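Local coordinates for nucleotidyltransferase-like protein (Exiguobacterium sibiricum, PDB 3C18) that is of unconfirmed function but probably acts as a nucleotidyltransferase, with a nucleotidyltransferase-like domain, a helical substrate-binding-like domain and a helix-turn-helix domain, at residues Phe228-Glu233 with Ser247-Leu252; Leu182-Val187 with Gln217-Ser222; Arg132-Gly137 with Gly211-Leu216; Val175-Ala180 with Lys189-Leu194; Asp32-Gln37 with Ala87-Ser92. One frame throughout, in Å; residues are numbered along the deposited sequence. Where two conformers were deposited one is given.

Interaction 1 (Phe228-Glu233 with Ser247-Leu252)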
# COMPACT_ATOMS: atom_id res chain seq x y z
N PHE A 228 19.85 -11.02 4.26
CA PHE A 228 21.06 -11.74 4.73
C PHE A 228 22.35 -11.07 4.27
O PHE A 228 23.30 -10.94 5.02
CB PHE A 228 21.08 -13.19 4.26
CG PHE A 228 19.87 -13.96 4.67
CD1 PHE A 228 19.22 -13.64 5.84
CD2 PHE A 228 19.45 -15.05 3.94
CE1 PHE A 228 18.13 -14.37 6.26
CE2 PHE A 228 18.33 -15.77 4.32
CZ PHE A 228 17.68 -15.41 5.50
N GLU A 229 22.32 -10.55 3.07
CA GLU A 229 23.50 -9.91 2.49
C GLU A 229 23.79 -8.63 3.25
O GLU A 229 24.94 -8.32 3.54
CB GLU A 229 23.29 -9.57 1.02
CG GLU A 229 24.50 -8.89 0.35
N VAL A 230 22.74 -7.88 3.58
CA VAL A 230 22.95 -6.63 4.36
C VAL A 230 23.49 -7.01 5.74
O VAL A 230 24.40 -6.37 6.27
CB VAL A 230 21.65 -5.80 4.50
CG1 VAL A 230 21.78 -4.74 5.63
CG2 VAL A 230 21.33 -5.14 3.19
N MSE A 231 22.95 -8.08 6.31
CA MSE A 231 23.35 -8.48 7.67
C MSE A 231 24.79 -8.93 7.74
O MSE A 231 25.51 -8.66 8.72
CB MSE A 231 22.42 -9.54 8.22
CG MSE A 231 21.10 -9.00 8.62
SE MSE A 231 19.83 -10.33 9.24
CE MSE A 231 20.48 -10.55 11.06
N ARG A 232 25.25 -9.56 6.68
CA ARG A 232 26.60 -10.12 6.67
C ARG A 232 27.63 -9.06 6.44
O ARG A 232 28.81 -9.36 6.42
CB ARG A 232 26.76 -11.20 5.61
CG ARG A 232 26.12 -12.47 6.01
CD ARG A 232 26.07 -13.42 4.82
NE ARG A 232 25.42 -14.66 5.24
CZ ARG A 232 24.51 -15.29 4.52
NH1 ARG A 232 24.14 -14.78 3.36
NH2 ARG A 232 23.96 -16.41 4.98
N GLU A 233 27.19 -7.82 6.25
CA GLU A 233 28.13 -6.70 6.10
C GLU A 233 28.81 -6.39 7.42
O GLU A 233 29.72 -5.56 7.49
CB GLU A 233 27.47 -5.44 5.55
CG GLU A 233 27.21 -5.61 4.08
CD GLU A 233 26.70 -4.36 3.41
OE1 GLU A 233 26.01 -3.53 4.07
OE2 GLU A 233 26.97 -4.24 2.19
N SER A 247 19.88 1.90 6.85
CA SER A 247 19.23 2.57 5.71
C SER A 247 18.83 1.62 4.60
O SER A 247 17.74 1.74 4.02
CB SER A 247 20.10 3.72 5.20
OG SER A 247 21.25 3.22 4.60
N ARG A 248 19.66 0.62 4.37
CA ARG A 248 19.39 -0.32 3.25
C ARG A 248 18.15 -1.16 3.48
O ARG A 248 17.65 -1.84 2.55
CB ARG A 248 20.58 -1.21 2.96
CG ARG A 248 21.79 -0.46 2.42
CD ARG A 248 22.92 -1.41 2.12
NE ARG A 248 22.55 -2.30 1.02
CZ ARG A 248 23.21 -3.42 0.70
NH1 ARG A 248 24.26 -3.79 1.42
NH2 ARG A 248 22.80 -4.17 -0.32
N LEU A 249 17.64 -1.10 4.70
CA LEU A 249 16.46 -1.93 5.08
C LEU A 249 15.20 -1.09 5.26
O LEU A 249 14.18 -1.54 5.73
CB LEU A 249 16.74 -2.69 6.36
CG LEU A 249 17.88 -3.72 6.27
CD1 LEU A 249 18.16 -4.36 7.63
CD2 LEU A 249 17.54 -4.77 5.17
N THR A 250 15.30 0.16 4.87
CA THR A 250 14.21 1.14 5.04
C THR A 250 12.89 0.63 4.55
O THR A 250 11.87 0.74 5.20
CB THR A 250 14.49 2.44 4.24
OG1 THR A 250 15.56 3.16 4.85
CG2 THR A 250 13.23 3.32 4.16
N GLU A 251 12.91 0.09 3.35
CA GLU A 251 11.66 -0.37 2.70
C GLU A 251 11.11 -1.62 3.35
O GLU A 251 9.97 -1.99 3.13
CB GLU A 251 11.89 -0.64 1.22
CG GLU A 251 12.36 0.58 0.42
CD GLU A 251 11.31 1.70 0.39
OE1 GLU A 251 10.09 1.42 0.46
OE2 GLU A 251 11.73 2.87 0.28
N LEU A 252 11.93 -2.26 4.18
CA LEU A 252 11.53 -3.51 4.80
C LEU A 252 11.13 -3.32 6.25
O LEU A 252 10.72 -4.26 6.89
CB LEU A 252 12.66 -4.53 4.73
CG LEU A 252 12.92 -5.21 3.39
CD1 LEU A 252 14.25 -6.00 3.44
CD2 LEU A 252 11.73 -6.10 3.04
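Arg-248 and Val-230 bury the most surface here, their side chains lying alongside and pointing opposite ways. The CG2 methyl of Val-230 sits over the centre of one face of the guanidinium, 3.6 Å from Arg-248 CZ. It gets there because CG2 stands opposite the carbonyl carbon, leaving CG1 turned away from the backbone N (chi1 164°). CG1 meets Leu-249 tip to tip, 4.1 Å from its CG, and Leu-249 in turn packs on Tyr-226 and Leu-227 of helix 220-231. A branched valine suits a place where one methyl must face a flat cation and the other a leucine. The arginine chain bends at chi3 (66°), which carries its head across to the end of the helix. There Glu-233, in the turn just past it, forms a salt bridge from OE2 to Arg-248 NH1 at 2.9 Å, lying at the guanidinium edge with the carboxylate plane turned 53° from it. Within the helix-turn-helix domain, the contact joins the end of helix 220-231 to the 3-10 turn before helix 253-265. The guanidinium thus turns its weakly solvated flat face to a methyl and its edge to the carboxylate, serving an apolar and a charged partner at once.

Interaction 2 (Leu182-Val187 with Gln217-Ser222)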
# COMPACT_ATOMS: atom_id res chain seq x y z
N LEU A 182 4.51 -19.90 -17.31
CA LEU A 182 5.75 -20.54 -17.76
C LEU A 182 6.91 -20.28 -16.77
O LEU A 182 7.74 -21.14 -16.56
CB LEU A 182 6.11 -20.08 -19.17
CG LEU A 182 5.18 -20.70 -20.23
CD1 LEU A 182 5.77 -20.52 -21.63
CD2 LEU A 182 4.93 -22.21 -19.94
N ASP A 183 6.92 -19.11 -16.14
CA ASP A 183 8.00 -18.76 -15.20
C ASP A 183 8.00 -19.62 -13.94
O ASP A 183 9.02 -19.76 -13.27
CB ASP A 183 7.93 -17.28 -14.78
CG ASP A 183 8.34 -16.34 -15.88
OD1 ASP A 183 8.66 -16.83 -17.00
OD2 ASP A 183 8.31 -15.12 -15.64
N ASP A 184 6.82 -20.16 -13.62
CA ASP A 184 6.65 -21.08 -12.47
C ASP A 184 5.32 -21.84 -12.52
O ASP A 184 4.34 -21.47 -11.87
CB ASP A 184 6.78 -20.36 -11.14
CG ASP A 184 7.16 -21.31 -9.99
OD1 ASP A 184 6.74 -22.49 -10.03
OD2 ASP A 184 7.88 -20.86 -9.06
N PRO A 185 5.28 -22.92 -13.30
CA PRO A 185 4.05 -23.70 -13.49
C PRO A 185 3.46 -24.28 -12.20
O PRO A 185 2.26 -24.49 -12.09
CB PRO A 185 4.50 -24.82 -14.43
CG PRO A 185 5.72 -24.26 -15.15
CD PRO A 185 6.36 -23.30 -14.24
N ASP A 186 4.32 -24.54 -11.23
CA ASP A 186 3.86 -25.08 -9.96
C ASP A 186 2.99 -24.04 -9.23
O ASP A 186 2.02 -24.36 -8.58
CB ASP A 186 5.00 -25.48 -9.06
CG ASP A 186 5.61 -26.80 -9.42
OD1 ASP A 186 4.98 -27.59 -10.17
OD2 ASP A 186 6.71 -27.04 -8.92
N VAL A 187 3.38 -22.77 -9.33
CA VAL A 187 2.60 -21.70 -8.67
C VAL A 187 1.31 -21.49 -9.42
O VAL A 187 0.22 -21.41 -8.85
CB VAL A 187 3.39 -20.40 -8.61
CG1 VAL A 187 2.49 -19.26 -8.14
CG2 VAL A 187 4.61 -20.62 -7.70
N GLN A 217 8.40 -22.21 1.91
CA GLN A 217 9.63 -22.83 2.39
C GLN A 217 10.62 -22.96 1.21
O GLN A 217 11.81 -22.70 1.32
CB GLN A 217 9.31 -24.22 2.97
CG GLN A 217 10.54 -25.08 3.22
CD GLN A 217 11.22 -24.74 4.52
OE1 GLN A 217 10.68 -25.02 5.59
NE2 GLN A 217 12.41 -24.14 4.44
N SER A 218 10.09 -23.28 0.06
CA SER A 218 10.91 -23.51 -1.13
C SER A 218 11.60 -22.24 -1.65
O SER A 218 12.64 -22.31 -2.28
CB SER A 218 10.08 -24.12 -2.26
OG SER A 218 9.37 -25.28 -1.84
N LYS A 219 10.99 -21.09 -1.40
CA LYS A 219 11.49 -19.79 -1.92
C LYS A 219 12.07 -18.92 -0.82
O LYS A 219 12.26 -17.74 -0.97
CB LYS A 219 10.37 -19.03 -2.62
CG LYS A 219 9.72 -19.82 -3.76
CD LYS A 219 8.80 -19.00 -4.63
CE LYS A 219 8.20 -19.84 -5.76
NZ LYS A 219 9.16 -20.08 -6.84
N VAL A 220 12.36 -19.56 0.28
CA VAL A 220 12.80 -18.88 1.47
C VAL A 220 14.08 -18.09 1.19
O VAL A 220 14.27 -16.95 1.67
CB VAL A 220 12.97 -19.90 2.65
CG1 VAL A 220 14.21 -20.76 2.45
CG2 VAL A 220 13.04 -19.16 3.99
N LEU A 221 14.96 -18.68 0.40
CA LEU A 221 16.24 -18.00 0.13
C LEU A 221 16.08 -16.81 -0.80
O LEU A 221 16.84 -15.84 -0.75
CB LEU A 221 17.32 -18.97 -0.36
CG LEU A 221 17.83 -19.94 0.71
CD1 LEU A 221 18.92 -20.86 0.11
CD2 LEU A 221 18.34 -19.20 1.95
N SER A 222 15.04 -16.85 -1.62
CA SER A 222 14.78 -15.74 -2.55
C SER A 222 14.31 -14.55 -1.74
O SER A 222 14.65 -13.38 -2.00
CB SER A 222 13.73 -16.11 -3.59
OG SER A 222 14.26 -17.06 -4.50
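Lys-219 NZ donates to Asp-184 OD2 over 2.7 Å in a salt bridge, approaching OD2 nearly in line with its C-O bond. The two side chains meet head-on from the two helix junctions. Lysine suits the place because its long chain crosses the gap between them and turns only at the last torsion (chi4 -77°) to present the ammonium. That ammonium has a second anionic partner, Glu-167, whose other carboxylate oxygen accepts from Ser-222 OG. Asp-184 is shared in the same way. OD2 takes the lysine and a weak bond from Ser-164 OG, while OD1 caps helix 185-195. Val-187 N divides between Asp-184 OD1 (3.4 Å) and Asp-184 O (3.0 Å), both weak bonds. Val-187 CG2 lies 4.2 Å from Lys-219 CE, an apolar neighbour for the methylene below the charge. Lys-219 itself stands between helices 201-218 and 220-231, as Asp-184 does between 176-183 and 185-195. A buried ammonium placed between two carboxylates would probably stay protonated, and its charge ties two helix junctions to helix 146-167.

Interaction 3 (Arg132-Gly137 with Gly211-Leu216)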
# COMPACT_ATOMS: atom_id res chain seq x y z
N ARG A 132 2.86 -12.64 5.07
CA ARG A 132 1.83 -12.00 5.90
C ARG A 132 0.44 -12.42 5.47
O ARG A 132 -0.44 -12.70 6.30
CB ARG A 132 1.96 -10.48 5.81
CG ARG A 132 1.01 -9.73 6.69
CD ARG A 132 1.42 -9.84 8.19
NE ARG A 132 2.76 -9.28 8.47
CZ ARG A 132 3.00 -8.01 8.78
NH1 ARG A 132 1.99 -7.14 8.84
NH2 ARG A 132 4.24 -7.59 9.03
N ARG A 133 0.22 -12.51 4.17
CA ARG A 133 -1.10 -12.95 3.67
C ARG A 133 -1.35 -14.42 4.01
O ARG A 133 -2.47 -14.82 4.40
CB ARG A 133 -1.26 -12.68 2.16
CG ARG A 133 -1.26 -11.22 1.79
CD ARG A 133 -2.55 -10.46 2.12
NE ARG A 133 -2.73 -10.21 3.55
CZ ARG A 133 -2.08 -9.28 4.24
NH1 ARG A 133 -1.19 -8.50 3.65
NH2 ARG A 133 -2.27 -9.16 5.54
N PHE A 134 -0.30 -15.21 3.93
CA PHE A 134 -0.38 -16.65 4.27
C PHE A 134 -0.74 -16.82 5.75
O PHE A 134 -1.61 -17.57 6.15
CB PHE A 134 0.93 -17.37 3.93
CG PHE A 134 1.04 -18.74 4.53
CD1 PHE A 134 0.37 -19.82 3.97
CD2 PHE A 134 1.81 -18.95 5.65
CE1 PHE A 134 0.45 -21.06 4.53
CE2 PHE A 134 1.90 -20.20 6.21
CZ PHE A 134 1.22 -21.26 5.64
N GLN A 135 -0.07 -16.07 6.59
CA GLN A 135 -0.31 -16.17 8.05
C GLN A 135 -1.72 -15.77 8.41
O GLN A 135 -2.36 -16.38 9.26
CB GLN A 135 0.72 -15.34 8.81
CG GLN A 135 2.10 -16.03 8.74
CD GLN A 135 3.21 -15.19 9.34
OE1 GLN A 135 3.08 -13.96 9.50
NE2 GLN A 135 4.33 -15.84 9.64
N ASP A 136 -2.23 -14.76 7.74
CA ASP A 136 -3.56 -14.24 8.07
C ASP A 136 -4.55 -15.27 7.61
O ASP A 136 -5.56 -15.54 8.26
CB ASP A 136 -3.88 -12.91 7.37
CG ASP A 136 -3.21 -11.72 8.01
OD1 ASP A 136 -2.49 -11.89 9.02
OD2 ASP A 136 -3.42 -10.61 7.50
N GLY A 137 -4.28 -15.80 6.42
CA GLY A 137 -5.12 -16.80 5.79
C GLY A 137 -5.26 -18.04 6.64
O GLY A 137 -6.33 -18.62 6.78
N GLY A 211 -0.29 -26.02 -0.12
CA GLY A 211 0.57 -25.71 -1.27
C GLY A 211 1.37 -24.47 -1.04
O GLY A 211 2.55 -24.41 -1.34
N LEU A 212 0.72 -23.46 -0.47
CA LEU A 212 1.42 -22.21 -0.15
C LEU A 212 2.55 -22.43 0.83
O LEU A 212 3.61 -21.75 0.77
CB LEU A 212 0.48 -21.16 0.47
CG LEU A 212 -0.35 -20.26 -0.44
CD1 LEU A 212 -1.51 -19.57 0.34
CD2 LEU A 212 0.54 -19.23 -1.07
N GLU A 213 2.31 -23.30 1.81
CA GLU A 213 3.29 -23.44 2.90
C GLU A 213 4.53 -24.11 2.34
O GLU A 213 5.66 -23.81 2.72
CB GLU A 213 2.72 -24.21 4.08
CG GLU A 213 3.68 -24.29 5.25
CD GLU A 213 3.05 -24.84 6.51
OE1 GLU A 213 1.91 -25.35 6.42
OE2 GLU A 213 3.68 -24.76 7.59
N HIS A 214 4.28 -25.00 1.41
CA HIS A 214 5.35 -25.74 0.74
C HIS A 214 6.21 -24.80 -0.10
O HIS A 214 7.43 -24.77 0.00
CB HIS A 214 4.73 -26.79 -0.16
CG HIS A 214 5.73 -27.68 -0.83
ND1 HIS A 214 6.73 -28.34 -0.14
CD2 HIS A 214 5.85 -28.07 -2.12
CE1 HIS A 214 7.43 -29.07 -0.98
NE2 HIS A 214 6.92 -28.92 -2.19
N LEU A 215 5.54 -24.04 -0.96
CA LEU A 215 6.22 -23.11 -1.90
C LEU A 215 6.94 -21.97 -1.18
O LEU A 215 7.93 -21.40 -1.65
CB LEU A 215 5.23 -22.60 -2.95
CG LEU A 215 4.75 -23.74 -3.85
CD1 LEU A 215 3.77 -23.33 -4.91
CD2 LEU A 215 5.94 -24.37 -4.50
N LEU A 216 6.46 -21.69 0.01
CA LEU A 216 7.00 -20.61 0.84
C LEU A 216 8.38 -21.02 1.33
O LEU A 216 9.35 -20.27 1.29
CB LEU A 216 6.08 -20.38 2.04
CG LEU A 216 6.12 -19.08 2.80
CD1 LEU A 216 6.49 -17.96 1.90
CD2 LEU A 216 4.75 -18.82 3.39
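Phe-134 leaves helix 116-142 toward helix 201-218, and nearly every atom of its side chain finds a neighbour there. Its CB lies 4.1 Å from Leu-216 CD2. The side chain departs opposite the amide N (chi1 167°), carrying the ring into the interface, where CG meets the same methyl at 3.9 Å and the ring takes it in an off-centre CH-pi contact, 4.2 Å from the centroid. CD2 touches that methyl too. On the other flank, CD1 meets Leu-212 CB at 3.7 Å, and farther out CE1 passes to Glu-213. The tip, CZ, ends 3.7 Å from Glu-213 CB, beside the extended aliphatic part of that chain, so the carboxylate can stay at the exposed margin. The segment axes run roughly antiparallel, at 148° and 10.9 Å apart, a separation that a large flat residue can bridge. Leu-212 and Leu-216, one helical turn apart, also pack on Leu-130. The contact joins two helices of the substrate-binding-like domain by dispersion forces and the hydrophobic effect, with the glutamate lending mainly its methylenes.

Interaction 4 (Val175-Ala180 with Lys189-Leu194)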
# COMPACT_ATOMS: atom_id res chain seq x y z
N VAL A 175 -0.32 -8.50 -15.92
CA VAL A 175 -0.76 -9.84 -16.32
C VAL A 175 0.20 -10.87 -15.78
O VAL A 175 0.75 -11.70 -16.51
CB VAL A 175 -0.92 -10.03 -17.86
CG1 VAL A 175 -2.08 -9.17 -18.35
CG2 VAL A 175 0.40 -9.74 -18.62
N VAL A 176 0.35 -10.84 -14.48
CA VAL A 176 1.31 -11.70 -13.81
C VAL A 176 1.04 -13.21 -13.95
O VAL A 176 1.99 -14.00 -14.03
CB VAL A 176 1.44 -11.34 -12.33
CG1 VAL A 176 0.26 -11.90 -11.53
CG2 VAL A 176 2.80 -11.83 -11.81
N TRP A 177 -0.22 -13.62 -13.98
CA TRP A 177 -0.55 -15.07 -14.10
C TRP A 177 -0.11 -15.63 -15.44
O TRP A 177 0.25 -16.80 -15.57
CB TRP A 177 -2.05 -15.38 -13.86
CG TRP A 177 -2.38 -15.28 -12.41
CD1 TRP A 177 -3.17 -14.37 -11.82
CD2 TRP A 177 -1.82 -16.07 -11.36
NE1 TRP A 177 -3.17 -14.54 -10.45
CE2 TRP A 177 -2.35 -15.59 -10.15
CE3 TRP A 177 -0.92 -17.13 -11.33
CZ2 TRP A 177 -2.02 -16.15 -8.91
CZ3 TRP A 177 -0.60 -17.69 -10.09
CH2 TRP A 177 -1.14 -17.19 -8.90
N GLU A 178 -0.14 -14.76 -16.44
CA GLU A 178 0.31 -15.13 -17.79
C GLU A 178 1.81 -15.39 -17.73
O GLU A 178 2.30 -16.38 -18.24
CB GLU A 178 0.06 -13.98 -18.78
CG GLU A 178 -1.41 -13.56 -18.90
CD GLU A 178 -2.22 -14.51 -19.76
OE1 GLU A 178 -1.74 -15.64 -20.00
OE2 GLU A 178 -3.33 -14.12 -20.19
N GLN A 179 2.51 -14.44 -17.13
CA GLN A 179 3.96 -14.52 -16.95
C GLN A 179 4.31 -15.77 -16.18
O GLN A 179 5.27 -16.44 -16.50
CB GLN A 179 4.50 -13.32 -16.17
CG GLN A 179 4.47 -11.99 -16.87
CD GLN A 179 5.08 -10.86 -16.04
OE1 GLN A 179 4.47 -10.36 -15.09
NE2 GLN A 179 6.29 -10.42 -16.42
N ALA A 180 3.49 -16.09 -15.17
CA ALA A 180 3.79 -17.18 -14.23
C ALA A 180 3.50 -18.54 -14.81
O ALA A 180 4.00 -19.56 -14.35
CB ALA A 180 3.02 -17.00 -12.91
N LYS A 189 -0.29 -23.63 -11.16
CA LYS A 189 -1.18 -24.79 -10.99
C LYS A 189 -1.88 -24.73 -9.65
O LYS A 189 -3.02 -25.11 -9.51
CB LYS A 189 -0.44 -26.14 -11.14
N LEU A 190 -1.19 -24.25 -8.63
CA LEU A 190 -1.78 -24.11 -7.29
C LEU A 190 -2.96 -23.10 -7.35
O LEU A 190 -4.00 -23.27 -6.72
CB LEU A 190 -0.71 -23.61 -6.30
CG LEU A 190 -1.11 -23.65 -4.85
CD1 LEU A 190 -1.44 -25.07 -4.49
CD2 LEU A 190 0.01 -23.07 -3.96
N TYR A 191 -2.79 -22.06 -8.15
CA TYR A 191 -3.84 -21.02 -8.27
C TYR A 191 -5.04 -21.54 -9.03
O TYR A 191 -6.19 -21.31 -8.68
CB TYR A 191 -3.27 -19.77 -8.95
CG TYR A 191 -4.25 -18.65 -9.18
CD1 TYR A 191 -4.75 -17.90 -8.13
CD2 TYR A 191 -4.65 -18.32 -10.46
CE1 TYR A 191 -5.62 -16.87 -8.36
CE2 TYR A 191 -5.54 -17.29 -10.70
CZ TYR A 191 -6.02 -16.57 -9.66
OH TYR A 191 -6.89 -15.53 -9.93
N GLU A 192 -4.73 -22.31 -10.06
CA GLU A 192 -5.73 -22.87 -10.97
C GLU A 192 -6.61 -23.83 -10.20
O GLU A 192 -7.82 -23.84 -10.35
CB GLU A 192 -5.03 -23.58 -12.14
CG GLU A 192 -5.86 -23.68 -13.38
CD GLU A 192 -5.06 -24.13 -14.60
OE1 GLU A 192 -4.31 -25.13 -14.47
OE2 GLU A 192 -5.20 -23.50 -15.69
N GLN A 193 -5.98 -24.63 -9.35
CA GLN A 193 -6.67 -25.59 -8.50
C GLN A 193 -7.66 -24.89 -7.61
O GLN A 193 -8.70 -25.44 -7.27
CB GLN A 193 -5.73 -26.30 -7.53
CG GLN A 193 -4.83 -27.38 -8.04
CD GLN A 193 -3.77 -27.71 -6.97
OE1 GLN A 193 -4.03 -27.60 -5.73
NE2 GLN A 193 -2.57 -28.08 -7.43
N LEU A 194 -7.26 -23.71 -7.13
CA LEU A 194 -8.10 -22.94 -6.19
C LEU A 194 -9.29 -22.38 -6.96
O LEU A 194 -10.42 -22.44 -6.50
CB LEU A 194 -7.31 -21.81 -5.49
CG LEU A 194 -8.11 -20.89 -4.55
CD1 LEU A 194 -8.76 -21.68 -3.49
CD2 LEU A 194 -7.26 -19.74 -3.91
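Trp-177 and Tyr-191 make this contact between them, principally as an offset aromatic stack. The six-membered ring of the indole and the phenol ring have centroids 3.9 Å apart and planes only 10° from parallel. Trp-177 CZ2 lies over one face of the tyrosine, 3.3 Å from Tyr-191 CD1, and the pyrrole side reaches toward the phenol end, with NE1 3.6 Å from Tyr-191 CZ. Tyr-191 CG swings away from its own amide (chi1 177°), which sends the ring across from helix 185-195 to lie flat against the indole of helix 176-183.

Aliphatic contacts extend the stack. Tyr-191 CB rests over the indole face, 3.3 Å from Trp-177 CH2, and the opposite face of the indole carries Val-176 CG1 near its rim.

The polar ends look to the second subunit. Tyr-191 OH is hydrogen-bonded to Tyr-147 O of the second subunit, while Trp-177 NE1 makes a weak bond to its Thr-151 OG1. Aromatic residues with a polar group at the edge suit such a place, since their faces can be buried within one chain while N-H and O-H turn to another. The chemistry therefore couples a dispersion-driven stack between consecutive helices to one hydrogen bond and one weaker one, both to the second subunit.

Interaction 5 (Asp32-Gln37 with Ala87-Ser92)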
# COMPACT_ATOMS: atom_id res chain seq x y z
N ASP A 32 -7.50 7.51 -22.93
CA ASP A 32 -6.35 6.69 -22.57
C ASP A 32 -5.94 6.98 -21.14
O ASP A 32 -5.65 8.11 -20.77
CB ASP A 32 -5.19 6.99 -23.51
CG ASP A 32 -4.10 5.96 -23.45
OD1 ASP A 32 -4.20 5.04 -22.64
OD2 ASP A 32 -3.14 6.07 -24.24
N SER A 33 -5.96 5.95 -20.32
CA SER A 33 -5.57 6.08 -18.90
C SER A 33 -4.09 6.44 -18.79
O SER A 33 -3.65 7.04 -17.82
CB SER A 33 -5.80 4.77 -18.16
OG SER A 33 -5.08 3.73 -18.80
N LEU A 34 -3.35 6.08 -19.82
CA LEU A 34 -1.90 6.33 -19.87
C LEU A 34 -1.58 7.82 -19.81
O LEU A 34 -0.51 8.24 -19.32
CB LEU A 34 -1.30 5.76 -21.18
CG LEU A 34 0.23 5.88 -21.27
CD1 LEU A 34 0.90 4.87 -20.30
CD2 LEU A 34 0.76 5.68 -22.70
N THR A 35 -2.52 8.60 -20.31
CA THR A 35 -2.32 10.05 -20.44
C THR A 35 -3.40 10.82 -19.70
O THR A 35 -3.72 11.95 -20.06
CB THR A 35 -2.24 10.50 -21.92
OG1 THR A 35 -3.41 10.08 -22.61
CG2 THR A 35 -1.05 9.89 -22.60
N ASP A 36 -3.93 10.19 -18.67
CA ASP A 36 -4.91 10.79 -17.78
C ASP A 36 -6.18 11.22 -18.49
O ASP A 36 -6.85 12.16 -18.07
CB ASP A 36 -4.32 12.04 -17.12
CG ASP A 36 -3.44 11.71 -15.91
OD1 ASP A 36 -3.35 10.53 -15.58
OD2 ASP A 36 -2.90 12.64 -15.28
N GLN A 37 -6.50 10.53 -19.58
CA GLN A 37 -7.74 10.81 -20.37
C GLN A 37 -7.64 12.15 -21.08
O GLN A 37 -8.65 12.77 -21.47
CB GLN A 37 -9.00 10.76 -19.51
CG GLN A 37 -9.43 9.33 -19.14
CD GLN A 37 -8.71 8.81 -17.90
OE1 GLN A 37 -8.42 9.57 -16.98
NE2 GLN A 37 -8.42 7.52 -17.87
N ALA A 87 4.89 4.97 -15.11
CA ALA A 87 6.11 5.80 -15.20
C ALA A 87 7.17 5.09 -16.02
O ALA A 87 7.88 5.72 -16.80
CB ALA A 87 6.64 6.17 -13.83
N VAL A 88 7.26 3.78 -15.86
CA VAL A 88 8.25 3.01 -16.63
C VAL A 88 7.94 3.20 -18.10
O VAL A 88 8.82 3.48 -18.90
CB VAL A 88 8.27 1.49 -16.28
CG1 VAL A 88 9.08 0.71 -17.30
CG2 VAL A 88 8.80 1.26 -14.88
N HIS A 89 6.65 3.12 -18.41
CA HIS A 89 6.15 3.24 -19.78
C HIS A 89 6.42 4.62 -20.32
O HIS A 89 6.84 4.78 -21.47
CB HIS A 89 4.63 3.00 -19.83
CG HIS A 89 4.07 2.92 -21.22
ND1 HIS A 89 3.33 1.85 -21.66
CD2 HIS A 89 4.17 3.77 -22.27
CE1 HIS A 89 3.00 2.04 -22.93
NE2 HIS A 89 3.49 3.20 -23.32
N TRP A 90 6.20 5.62 -19.48
CA TRP A 90 6.40 6.99 -19.89
C TRP A 90 7.85 7.23 -20.29
O TRP A 90 8.13 7.86 -21.31
CB TRP A 90 6.05 7.99 -18.79
CG TRP A 90 4.61 8.09 -18.48
CD1 TRP A 90 3.58 7.73 -19.29
CD2 TRP A 90 4.02 8.64 -17.30
NE1 TRP A 90 2.39 7.98 -18.69
CE2 TRP A 90 2.63 8.54 -17.46
CE3 TRP A 90 4.53 9.20 -16.13
CZ2 TRP A 90 1.73 8.98 -16.48
CZ3 TRP A 90 3.63 9.62 -15.15
CH2 TRP A 90 2.25 9.53 -15.34
N VAL A 91 8.75 6.78 -19.44
CA VAL A 91 10.17 7.08 -19.65
C VAL A 91 10.65 6.29 -20.83
O VAL A 91 11.46 6.77 -21.60
CB VAL A 91 11.05 6.74 -18.45
CG1 VAL A 91 12.52 6.88 -18.82
CG2 VAL A 91 10.69 7.63 -17.22
N SER A 92 10.12 5.09 -21.01
CA SER A 92 10.66 4.21 -22.04
C SER A 92 10.10 4.48 -23.43
O SER A 92 10.85 4.50 -24.41
CB SER A 92 10.49 2.74 -21.65
OG SER A 92 9.25 2.24 -22.12
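In the nucleotidyltransferase-like domain, helix 85-93 packs on the loop linking strands 19-26 and 40-46 of the mixed sheet, and Leu-34 of that loop meets His-89 and Trp-90. The indole N-H of Trp-90 donates to Leu-34 O, 3.0 Å from NE1, with an N-H...O angle of 151°. The bond lies in the carbonyl plane and in the plane of the ring, so it fixes the indole edge-on to the loop. Tryptophan suits the site by giving a donor to a backbone oxygen while its rings pack on Val-25, Leu-41 and Leu-43 of the sheet. A chi1 of -176° brings both Leu-34 methyls to the helix. CD1 lies over the face of the His-89 ring in a CH-pi contact, 4.0 Å from its centroid, and also 3.8 Å from Trp-90 NE1. CD2 touches the same imidazole at NE2, 3.7 Å away. Asp-32 shapes the loop from within: its OD1 accepts from Leu-34 N at 3.1 Å, from well above the carboxylate plane, and forms a salt bridge with Arg-28. The bond from Leu-34 N to Asp-32 OD1, two residues back, closes an Asx turn, here in a strand-to-strand loop packed beside a helix of an alpha/beta domain.

Interactions 2, 3 and 4 form one continuous cluster in the substrate-binding-like domain, with centres 12 to 15 Å apart. Val-187 links them: its CG2 is 4.0 Å from Leu-215 CD1 of interaction 3, and its CG1 is 4.0 Å from Trp-177 CZ3 of interaction 4. Leu-190 also joins interactions 3 and 4, its CD2 lying 3.5 Å from Gly-211 C. Interaction 1, in the helix-turn-helix domain, has its centre 23 Å from that of interaction 2 but shares helix 220-231 with it, and Phe-228 CE2 reaches Leu-221 CD2 at 4.2 Å. Interaction 5 stands apart in the nucleotidyltransferase-like domain, its nearest atoms about 12 Å from interaction 4 and about 15 Å from interaction 1.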